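Local coordinates for adhesion and penetration protein autotransporter (Haemophilus influenzae, PDB 3SYJ) that promotes bacterial adherence to and invasion of host cells, associates with copies of itself in bacterial aggregation, and is probably a serine protease, at residues D496-V502 against Y539-E545; F589-P595 against D621-F627; F850-V855 against K875-L881. All blocks are in the same frame, centred on the assembly; numbering follows the deposited sequence.

Interaction 1: D496-V502 against Y539-E545; sequences DEGAMIV and YNGWFGE
A type I turn from Asp496 to Ala499, with an Asx turn inside it (Gly498 N to Asp496 OD1, 2.9 Å), leads into strand 499-502, which runs parallel to the short strand 542-543. Met500 pairs with Trp542 and Ile501 with Phe543, CA atoms 4.6 and 5.0 Å apart. Three backbone hydrogen bonds join them: Trp542 N to Ala499 O at 2.7 Å, Ile501 N to Trp542 O at 2.9 Å and Gly544 N to Ile501 O at 2.8 Å. Gly541 fits where its CA comes 3.1 Å from Ala499 O, since a CB there would strike that carbonyl. Glu497 CA lies 3.3 Å from Asn540 O, a CA-H...O contact, and 4.0 Å from Gly541 CA. On the inner face, the t rotamer of Tyr539 swings its ring against strand 499-502, so that its OH reaches Trp542 O at 2.8 Å and Ile501 CG1 at 3.4 Å, while Ala499 CB sits 4.0 Å from Tyr539 CE1. Ile501 CD1 fills the space beside the Phe543 ring, 3.9 Å from CE1. On the opposite face, Met500 CG packs 3.9 Å from Trp542 CB, both residues in m rotamers, and a water bridges Trp542 NE1 (2.7 Å) to Glu497 OE1 (2.5 Å), an oxygen also salt-bridged to Arg625. Such in-register stacking of parallel strands around an aliphatic and aromatic interior is the hallmark of the right-handed beta-helix of autotransporter passenger domains.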
loop_
_atom_site.group_PDB
_atom_site.type_symbol
_atom_site.label_atom_id
_atom_site.label_comp_id
_atom_site.label_asym_id
_atom_site.label_seq_id
_atom_site.Cartn_x
_atom_site.Cartn_y
_atom_site.Cartn_z
ATOM N N ASP A 496 -34.315 9.986 29.111
ATOM C CA ASP A 496 -33.416 10.945 28.452
ATOM C C ASP A 496 -31.995 10.406 28.291
ATOM O O ASP A 496 -31.756 9.216 28.495
ATOM C CB ASP A 496 -33.409 12.274 29.218
ATOM C CG ASP A 496 -33.093 12.098 30.690
ATOM O OD1 ASP A 496 -32.172 11.319 31.005
ATOM O OD2 ASP A 496 -33.761 12.741 31.530
ATOM N N GLU A 497 -31.054 11.279 27.927
ATOM C CA GLU A 497 -29.677 10.850 27.671
ATOM C C GLU A 497 -28.868 10.610 28.944
ATOM O O GLU A 497 -27.734 10.153 28.881
ATOM C CB GLU A 497 -28.946 11.807 26.728
ATOM C CG GLU A 497 -29.361 13.258 26.874
ATOM C CD GLU A 497 -28.633 14.183 25.912
ATOM O OE1 GLU A 497 -27.439 13.942 25.628
ATOM O OE2 GLU A 497 -29.262 15.160 25.448
ATOM N N GLY A 498 -29.459 10.903 30.095
ATOM C CA GLY A 498 -28.860 10.540 31.363
ATOM C C GLY A 498 -28.786 9.033 31.565
ATOM O O GLY A 498 -28.028 8.540 32.401
ATOM N N ALA A 499 -29.580 8.286 30.805
ATOM C CA ALA A 499 -29.561 6.833 30.914
ATOM C C ALA A 499 -28.232 6.267 30.412
ATOM O O ALA A 499 -27.847 6.498 29.268
ATOM C CB ALA A 499 -30.716 6.235 30.140
ATOM N N MET A 500 -27.530 5.520 31.261
ATOM C CA MET A 500 -26.280 4.887 30.844
ATOM C C MET A 500 -26.200 3.434 31.250
ATOM O O MET A 500 -26.386 3.083 32.418
ATOM C CB MET A 500 -25.066 5.637 31.387
ATOM C CG MET A 500 -24.938 7.040 30.845
ATOM S SD MET A 500 -23.574 7.989 31.538
ATOM C CE MET A 500 -24.043 9.623 30.970
ATOM N N ILE A 501 -25.926 2.582 30.272
ATOM C CA ILE A 501 -25.646 1.188 30.556
ATOM C C ILE A 501 -24.175 0.926 30.296
ATOM O O ILE A 501 -23.689 1.143 29.187
ATOM C CB ILE A 501 -26.533 0.265 29.740
ATOM C CG1 ILE A 501 -28.000 0.596 30.046
ATOM C CG2 ILE A 501 -26.199 -1.201 30.033
ATOM C CD1 ILE A 501 -28.970 -0.468 29.614
ATOM N N VAL A 502 -23.468 0.486 31.333
ATOM C CA VAL A 502 -22.016 0.327 31.266
ATOM C C VAL A 502 -21.552 -0.987 31.902
ATOM O O VAL A 502 -22.343 -1.709 32.512
ATOM C CB VAL A 502 -21.274 1.508 31.960
ATOM C CG1 VAL A 502 -21.749 2.855 31.399
ATOM C CG2 VAL A 502 -21.459 1.456 33.470
ATOM N N TYR A 539 -34.234 4.033 22.814
ATOM C CA TYR A 539 -33.350 4.225 23.942
ATOM C C TYR A 539 -32.636 5.555 23.754
ATOM O O TYR A 539 -31.862 5.723 22.818
ATOM C CB TYR A 539 -32.339 3.076 24.023
ATOM C CG TYR A 539 -31.358 3.195 25.168
ATOM C CD1 TYR A 539 -31.786 3.073 26.484
ATOM C CD2 TYR A 539 -29.997 3.408 24.934
ATOM C CE1 TYR A 539 -30.894 3.176 27.538
ATOM C CE2 TYR A 539 -29.094 3.512 25.985
ATOM C CZ TYR A 539 -29.552 3.394 27.285
ATOM O OH TYR A 539 -28.686 3.495 28.354
ATOM N N ASN A 540 -32.905 6.501 24.648
ATOM C CA ASN A 540 -32.349 7.845 24.540
ATOM C C ASN A 540 -30.939 7.985 25.116
ATOM O O ASN A 540 -30.315 9.045 24.996
ATOM C CB ASN A 540 -33.262 8.840 25.258
ATOM C CG ASN A 540 -34.589 9.024 24.561
ATOM O OD1 ASN A 540 -35.171 8.069 24.042
ATOM N ND2 ASN A 540 -35.080 10.262 24.542
ATOM N N GLY A 541 -30.439 6.923 25.743
ATOM C CA GLY A 541 -29.216 7.009 26.522
ATOM C C GLY A 541 -27.952 6.464 25.882
ATOM O O GLY A 541 -27.828 6.404 24.652
ATOM N N TRP A 542 -27.011 6.070 26.742
ATOM C CA TRP A 542 -25.698 5.585 26.331
ATOM C C TRP A 542 -25.484 4.093 26.594
ATOM O O TRP A 542 -25.977 3.547 27.586
ATOM C CB TRP A 542 -24.588 6.377 27.042
ATOM C CG TRP A 542 -24.304 7.685 26.391
ATOM C CD1 TRP A 542 -24.931 8.872 26.633
ATOM C CD2 TRP A 542 -23.332 7.942 25.374
ATOM N NE1 TRP A 542 -24.411 9.851 25.830
ATOM C CE2 TRP A 542 -23.427 9.308 25.045
ATOM C CE3 TRP A 542 -22.394 7.149 24.708
ATOM C CZ2 TRP A 542 -22.614 9.905 24.080
ATOM C CZ3 TRP A 542 -21.583 7.741 23.748
ATOM C CH2 TRP A 542 -21.703 9.107 23.441
ATOM N N PHE A 543 -24.752 3.451 25.685
ATOM C CA PHE A 543 -24.188 2.118 25.900
ATOM C C PHE A 543 -22.674 2.235 25.934
ATOM O O PHE A 543 -22.050 2.572 24.934
ATOM C CB PHE A 543 -24.597 1.159 24.783
ATOM C CG PHE A 543 -26.033 0.747 24.839
ATOM C CD1 PHE A 543 -26.470 -0.138 25.809
ATOM C CD2 PHE A 543 -26.947 1.241 23.928
ATOM C CE1 PHE A 543 -27.793 -0.520 25.873
ATOM C CE2 PHE A 543 -28.282 0.858 23.982
ATOM C CZ PHE A 543 -28.704 -0.024 24.956
ATOM N N GLY A 544 -22.081 1.977 27.091
ATOM C CA GLY A 544 -20.646 2.119 27.235
ATOM C C GLY A 544 -20.330 3.330 28.084
ATOM O O GLY A 544 -21.110 4.282 28.147
ATOM N N GLU A 545 -19.183 3.296 28.747
ATOM C CA GLU A 545 -18.785 4.378 29.627
ATOM C C GLU A 545 -18.104 5.479 28.828
ATOM O O GLU A 545 -17.217 5.209 28.016
ATOM C CB GLU A 545 -17.850 3.851 30.713
ATOM C CG GLU A 545 -17.333 4.925 31.649
ATOM C CD GLU A 545 -18.447 5.622 32.406
ATOM O OE1 GLU A 545 -19.116 4.965 33.235
ATOM O OE2 GLU A 545 -18.654 6.830 32.169
HETATM O O HOH W 1 -25.567 12.323 25.694
#

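Interaction 2: F589-P595 against D621-F627; sequences FSGRPTP and DWINRTF
Phe589, in an m rotamer, turns its ring edge to the face of Phe627, centroids 5.2 Å apart and planes at 76°, a T-shaped pair within the solenoid that also touches Ile648. Ser590 points away and bonds its own strand, OG to Gly591 O at 2.7 Å. Gly591, with no CB to collide with Ile623 O, brings its CA to 3.6 Å from Arg625 CG. At Arg592 the extended chain forms an antiparallel hydrogen-bonded pair with Ile623: Ile623 N to Arg592 O is 2.7 Å, the return bond from Arg592 N to Ile623 O a weak 3.4 Å. Pro593 then lays its CA over the five-membered ring of Trp622, 3.7 Å from the centroid, a CH-pi contact in a non-hydrogen-bonded pair. Thr594 closes the run, its N 2.9 Å from Asp621 O and its OG1 2.7 Å from Asp621 OD1. Pro595 CD rests 3.9 Å from Ile623 CD1. This is a local antiparallel pairing beside the otherwise parallel coils, at the base of the excursion between the segments, which carries helix 603-609 out of the beta-solenoid.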
loop_
_atom_site.group_PDB
_atom_site.type_symbol
_atom_site.label_atom_id
_atom_site.label_comp_id
_atom_site.label_asym_id
_atom_site.label_seq_id
_atom_site.Cartn_x
_atom_site.Cartn_y
_atom_site.Cartn_z
ATOM N N PHE A 589 -29.754 4.389 14.020
ATOM C CA PHE A 589 -28.831 5.266 14.734
ATOM C C PHE A 589 -29.163 6.682 14.304
ATOM O O PHE A 589 -29.091 7.011 13.120
ATOM C CB PHE A 589 -27.378 4.947 14.386
ATOM C CG PHE A 589 -26.955 3.553 14.748
ATOM C CD1 PHE A 589 -26.307 3.299 15.946
ATOM C CD2 PHE A 589 -27.200 2.500 13.885
ATOM C CE1 PHE A 589 -25.909 2.013 16.278
ATOM C CE2 PHE A 589 -26.815 1.218 14.205
ATOM C CZ PHE A 589 -26.167 0.970 15.408
ATOM N N SER A 590 -29.550 7.522 15.256
ATOM C CA SER A 590 -30.087 8.825 14.901
ATOM C C SER A 590 -29.718 9.901 15.911
ATOM O O SER A 590 -29.437 9.611 17.075
ATOM C CB SER A 590 -31.614 8.735 14.792
ATOM O OG SER A 590 -32.181 9.967 14.370
ATOM N N GLY A 591 -29.717 11.146 15.455
ATOM C CA GLY A 591 -29.721 12.277 16.359
ATOM C C GLY A 591 -31.163 12.457 16.787
ATOM O O GLY A 591 -32.011 11.627 16.457
ATOM N N ARG A 592 -31.456 13.530 17.516
ATOM C CA ARG A 592 -32.825 13.802 17.963
ATOM C C ARG A 592 -33.127 15.302 18.009
ATOM O O ARG A 592 -32.221 16.126 18.159
ATOM C CB ARG A 592 -33.081 13.190 19.342
ATOM C CG ARG A 592 -32.113 13.651 20.420
ATOM C CD ARG A 592 -32.800 13.689 21.769
ATOM N NE ARG A 592 -33.851 14.702 21.773
ATOM C CZ ARG A 592 -34.866 14.743 22.630
ATOM N NH1 ARG A 592 -34.986 13.825 23.579
ATOM N NH2 ARG A 592 -35.767 15.710 22.532
ATOM N N PRO A 593 -34.410 15.662 17.895
ATOM C CA PRO A 593 -34.723 17.093 17.953
ATOM C C PRO A 593 -34.273 17.681 19.287
ATOM O O PRO A 593 -34.339 17.003 20.315
ATOM C CB PRO A 593 -36.252 17.121 17.843
ATOM C CG PRO A 593 -36.627 15.812 17.219
ATOM C CD PRO A 593 -35.613 14.830 17.713
ATOM N N THR A 594 -33.792 18.914 19.275
ATOM C CA THR A 594 -33.532 19.613 20.528
ATOM C C THR A 594 -34.859 19.703 21.270
ATOM O O THR A 594 -35.882 19.999 20.662
ATOM C CB THR A 594 -33.000 21.033 20.274
ATOM O OG1 THR A 594 -31.793 20.955 19.510
ATOM C CG2 THR A 594 -32.733 21.756 21.588
ATOM N N PRO A 595 -34.861 19.418 22.578
ATOM C CA PRO A 595 -36.093 19.540 23.367
ATOM C C PRO A 595 -36.607 20.977 23.436
ATOM O O PRO A 595 -35.808 21.906 23.521
ATOM C CB PRO A 595 -35.652 19.094 24.765
ATOM C CG PRO A 595 -34.456 18.243 24.541
ATOM C CD PRO A 595 -33.759 18.815 23.352
ATOM N N ASP A 621 -33.564 22.229 14.103
ATOM C CA ASP A 621 -32.906 22.334 15.399
ATOM C C ASP A 621 -32.834 20.954 16.055
ATOM O O ASP A 621 -33.708 20.574 16.844
ATOM C CB ASP A 621 -33.671 23.330 16.279
ATOM C CG ASP A 621 -33.085 23.463 17.664
ATOM O OD1 ASP A 621 -31.931 23.049 17.866
ATOM O OD2 ASP A 621 -33.779 23.987 18.557
ATOM N N TRP A 622 -31.793 20.202 15.696
ATOM C CA TRP A 622 -31.563 18.848 16.203
ATOM C C TRP A 622 -30.223 18.745 16.920
ATOM O O TRP A 622 -29.306 19.522 16.654
ATOM C CB TRP A 622 -31.574 17.839 15.050
ATOM C CG TRP A 622 -32.937 17.373 14.669
ATOM C CD1 TRP A 622 -34.043 18.150 14.459
ATOM C CD2 TRP A 622 -33.344 16.018 14.430
ATOM N NE1 TRP A 622 -35.113 17.358 14.121
ATOM C CE2 TRP A 622 -34.711 16.049 14.094
ATOM C CE3 TRP A 622 -32.688 14.782 14.479
ATOM C CZ2 TRP A 622 -35.434 14.891 13.798
ATOM C CZ3 TRP A 622 -33.406 13.637 14.188
ATOM C CH2 TRP A 622 -34.765 13.699 13.850
ATOM N N ILE A 623 -30.120 17.771 17.822
ATOM C CA ILE A 623 -28.866 17.452 18.495
ATOM C C ILE A 623 -28.065 16.444 17.675
ATOM O O ILE A 623 -28.604 15.424 17.231
ATOM C CB ILE A 623 -29.121 16.852 19.896
ATOM C CG1 ILE A 623 -30.031 17.782 20.710
ATOM C CG2 ILE A 623 -27.802 16.593 20.605
ATOM C CD1 ILE A 623 -30.345 17.304 22.117
ATOM N N ASN A 624 -26.781 16.728 17.471
ATOM C CA ASN A 624 -25.904 15.813 16.744
ATOM C C ASN A 624 -25.289 14.747 17.656
ATOM O O ASN A 624 -24.854 15.051 18.771
ATOM C CB ASN A 624 -24.810 16.592 16.015
ATOM C CG ASN A 624 -25.365 17.449 14.887
ATOM O OD1 ASN A 624 -26.307 17.057 14.192
ATOM N ND2 ASN A 624 -24.785 18.627 14.704
ATOM N N ARG A 625 -25.255 13.504 17.177
ATOM C CA ARG A 625 -24.772 12.381 17.983
ATOM C C ARG A 625 -23.570 11.641 17.380
ATOM O O ARG A 625 -23.277 11.749 16.184
ATOM C CB ARG A 625 -25.901 11.376 18.235
ATOM C CG ARG A 625 -27.137 11.955 18.906
ATOM C CD ARG A 625 -26.826 12.547 20.272
ATOM N NE ARG A 625 -27.992 12.507 21.152
ATOM C CZ ARG A 625 -28.076 13.119 22.328
ATOM N NH1 ARG A 625 -27.059 13.839 22.773
ATOM N NH2 ARG A 625 -29.180 13.009 23.059
ATOM N N THR A 626 -22.878 10.888 18.223
ATOM C CA THR A 626 -21.778 10.055 17.774
ATOM C C THR A 626 -22.029 8.645 18.265
ATOM O O THR A 626 -22.580 8.437 19.347
ATOM C CB THR A 626 -20.413 10.520 18.326
ATOM O OG1 THR A 626 -20.422 10.457 19.757
ATOM C CG2 THR A 626 -20.100 11.928 17.891
ATOM N N PHE A 627 -21.634 7.678 17.453
ATOM C CA PHE A 627 -21.739 6.285 17.832
ATOM C C PHE A 627 -20.419 5.590 17.557
ATOM O O PHE A 627 -19.753 5.866 16.559
ATOM C CB PHE A 627 -22.871 5.605 17.069
ATOM C CG PHE A 627 -24.234 6.095 17.454
ATOM C CD1 PHE A 627 -24.851 5.629 18.602
ATOM C CD2 PHE A 627 -24.902 7.022 16.668
ATOM C CE1 PHE A 627 -26.114 6.071 18.957
ATOM C CE2 PHE A 627 -26.162 7.469 17.018
ATOM C CZ PHE A 627 -26.768 6.991 18.163
HETATM O O HOH W 2 -36.365 20.745 17.920
#

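Interaction 3: F850-V855 against K875-L881; sequences FNTLTV and KSDKLKL
Strands 852-855 and 878-881 run side by side in parallel, their axes 4.7 Å apart at closest approach and their directions 12° apart, with Thr852, Leu853 and Thr854 paired to Lys878, Leu879 and Lys880. The backbone bonds pass back and forth: Lys878 N to Asn851 O (2.7 Å), Leu853 N to Lys878 O (2.9 Å), Lys880 N to Leu853 O (2.8 Å) and Val855 N to Lys880 O (2.8 Å). Before the strand, the Asp877 side chain takes over the role of a backbone acceptor, its OD1 receiving Asn851 N at 2.8 Å. Ahead of it Phe850, in an m rotamer, lays its ring over 875-877: Ser876 CA stands 3.9 Å from the ring centroid, over the face, and Lys875 CB lies 3.7 Å from Phe850 CE2. Thr852, Thr854, Lys878 and Lys880 share one face, where Thr852 OG1 approaches Lys878 CB at 3.3 Å and the lysine ends lead away. Leu853 and Leu879 occupy the other, with Leu853 CD2 and Leu879 CD1 4.0 Å apart; further along, Val855 CG2 meets Leu881 CD2 at 3.9 Å. The pair belongs to the pertactin-like part of the beta-helix. Strand 806-808 flanks 852-855 and strand 906-911 flanks 875-881, both in parallel, while strand 862-870 pairs antiparallel with 875-881 at Thr868 and Asp877 and packs Phe865 and Phe867 against Leu879.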
loop_
_atom_site.group_PDB
_atom_site.type_symbol
_atom_site.label_atom_id
_atom_site.label_comp_id
_atom_site.label_asym_id
_atom_site.label_seq_id
_atom_site.Cartn_x
_atom_site.Cartn_y
_atom_site.Cartn_z
ATOM N N PHE A 850 2.858 7.918 -21.045
ATOM C CA PHE A 850 1.696 7.482 -21.815
ATOM C C PHE A 850 1.094 6.212 -21.232
ATOM O O PHE A 850 1.812 5.344 -20.723
ATOM C CB PHE A 850 2.050 7.280 -23.292
ATOM C CG PHE A 850 2.374 8.556 -24.015
ATOM C CD1 PHE A 850 1.377 9.473 -24.306
ATOM C CD2 PHE A 850 3.674 8.839 -24.402
ATOM C CE1 PHE A 850 1.669 10.649 -24.971
ATOM C CE2 PHE A 850 3.975 10.014 -25.068
ATOM C CZ PHE A 850 2.972 10.921 -25.353
ATOM N N ASN A 851 -0.230 6.111 -21.306
ATOM C CA ASN A 851 -0.944 4.993 -20.699
ATOM C C ASN A 851 -1.583 4.063 -21.716
ATOM O O ASN A 851 -1.842 4.449 -22.857
ATOM C CB ASN A 851 -2.016 5.504 -19.736
ATOM C CG ASN A 851 -1.431 6.253 -18.561
ATOM O OD1 ASN A 851 -0.310 5.977 -18.126
ATOM N ND2 ASN A 851 -2.189 7.207 -18.036
ATOM N N THR A 852 -1.843 2.837 -21.280
ATOM C CA THR A 852 -2.532 1.852 -22.098
ATOM C C THR A 852 -3.689 1.248 -21.314
ATOM O O THR A 852 -3.525 0.815 -20.174
ATOM C CB THR A 852 -1.580 0.717 -22.539
ATOM O OG1 THR A 852 -0.524 1.255 -23.344
ATOM C CG2 THR A 852 -2.333 -0.342 -23.333
ATOM N N LEU A 853 -4.864 1.233 -21.925
ATOM C CA LEU A 853 -5.984 0.501 -21.369
ATOM C C LEU A 853 -6.124 -0.815 -22.121
ATOM O O LEU A 853 -6.315 -0.825 -23.335
ATOM C CB LEU A 853 -7.269 1.320 -21.472
ATOM C CG LEU A 853 -8.586 0.605 -21.158
ATOM C CD1 LEU A 853 -8.570 -0.039 -19.772
ATOM C CD2 LEU A 853 -9.755 1.570 -21.297
ATOM N N THR A 854 -6.014 -1.923 -21.399
ATOM C CA THR A 854 -6.162 -3.245 -21.989
ATOM C C THR A 854 -7.521 -3.822 -21.621
ATOM O O THR A 854 -7.884 -3.854 -20.445
ATOM C CB THR A 854 -5.072 -4.208 -21.474
ATOM O OG1 THR A 854 -3.775 -3.702 -21.818
ATOM C CG2 THR A 854 -5.253 -5.599 -22.070
ATOM N N VAL A 855 -8.268 -4.274 -22.626
ATOM C CA VAL A 855 -9.556 -4.931 -22.405
ATOM C C VAL A 855 -9.518 -6.395 -22.848
ATOM O O VAL A 855 -9.972 -6.733 -23.941
ATOM C CB VAL A 855 -10.694 -4.216 -23.147
ATOM C CG1 VAL A 855 -12.038 -4.835 -22.774
ATOM C CG2 VAL A 855 -10.674 -2.725 -22.837
ATOM N N LYS A 875 4.666 8.240 -30.312
ATOM C CA LYS A 875 4.212 7.629 -29.069
ATOM C C LYS A 875 2.821 8.152 -28.740
ATOM O O LYS A 875 2.438 9.231 -29.194
ATOM C CB LYS A 875 5.159 7.996 -27.924
ATOM C CG LYS A 875 6.595 7.521 -28.101
ATOM C CD LYS A 875 7.548 8.295 -27.196
ATOM C CE LYS A 875 7.299 8.001 -25.719
ATOM N NZ LYS A 875 7.857 6.685 -25.284
ATOM N N SER A 876 2.069 7.394 -27.944
ATOM C CA SER A 876 0.744 7.826 -27.504
ATOM C C SER A 876 0.120 6.887 -26.476
ATOM O O SER A 876 0.659 5.816 -26.177
ATOM C CB SER A 876 -0.202 7.942 -28.698
ATOM O OG SER A 876 -0.737 6.679 -29.037
ATOM N N ASP A 877 -1.026 7.299 -25.940
ATOM C CA ASP A 877 -1.840 6.416 -25.118
ATOM C C ASP A 877 -2.326 5.302 -26.031
ATOM O O ASP A 877 -2.449 5.497 -27.239
ATOM C CB ASP A 877 -3.036 7.161 -24.523
ATOM C CG ASP A 877 -2.628 8.238 -23.531
ATOM O OD1 ASP A 877 -1.690 8.003 -22.736
ATOM O OD2 ASP A 877 -3.258 9.318 -23.539
ATOM N N LYS A 878 -2.598 4.136 -25.459
ATOM C CA LYS A 878 -2.982 2.979 -26.253
ATOM C C LYS A 878 -4.289 2.359 -25.773
ATOM O O LYS A 878 -4.597 2.368 -24.583
ATOM C CB LYS A 878 -1.867 1.929 -26.237
ATOM C CG LYS A 878 -0.580 2.376 -26.921
ATOM C CD LYS A 878 -0.824 2.667 -28.399
ATOM C CE LYS A 878 0.239 3.589 -28.989
ATOM N NZ LYS A 878 1.562 2.927 -29.093
ATOM N N LEU A 879 -5.058 1.832 -26.714
ATOM C CA LEU A 879 -6.238 1.048 -26.391
ATOM C C LEU A 879 -6.024 -0.345 -26.969
ATOM O O LEU A 879 -6.020 -0.530 -28.185
ATOM C CB LEU A 879 -7.496 1.698 -26.966
ATOM C CG LEU A 879 -8.846 1.024 -26.703
ATOM C CD1 LEU A 879 -9.078 0.826 -25.211
ATOM C CD2 LEU A 879 -9.975 1.834 -27.327
ATOM N N LYS A 880 -5.818 -1.316 -26.085
ATOM C CA LYS A 880 -5.518 -2.686 -26.483
ATOM C C LYS A 880 -6.751 -3.572 -26.325
ATOM O O LYS A 880 -7.231 -3.784 -25.217
ATOM C CB LYS A 880 -4.360 -3.226 -25.643
ATOM C CG LYS A 880 -3.953 -4.649 -25.963
ATOM C CD LYS A 880 -2.728 -5.066 -25.161
ATOM C CE LYS A 880 -1.494 -4.290 -25.596
ATOM N NZ LYS A 880 -0.237 -4.961 -25.156
ATOM N N LEU A 881 -7.261 -4.085 -27.439
ATOM C CA LEU A 881 -8.508 -4.839 -27.425
ATOM C C LEU A 881 -8.312 -6.283 -27.872
ATOM O O LEU A 881 -7.240 -6.660 -28.339
ATOM C CB LEU A 881 -9.549 -4.156 -28.315
ATOM C CG LEU A 881 -9.752 -2.658 -28.090
ATOM C CD1 LEU A 881 -10.797 -2.120 -29.047
ATOM C CD2 LEU A 881 -10.151 -2.389 -26.648
#

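The three contacts follow one another along the chain and sample the passenger domain at two places. Interactions 1 and 2 are neighbours, centres 14 Å apart, in the same extended sheet and each about 7 Å from the centre of the chain. They meet directly: Glu497 OE1 forms a salt bridge with Arg625 NH1 at 2.9 Å, and Trp542 CH2 packs 4.1 Å from Thr626 OG1. Interaction 3 stands far along the solenoid, its centre 58 Å from that of interaction 1 and 51 Å from that of interaction 2, in a separate sheet. All three lie away from Ser218, the active-site serine inferred by similarity, and are structural contacts of the beta-helix.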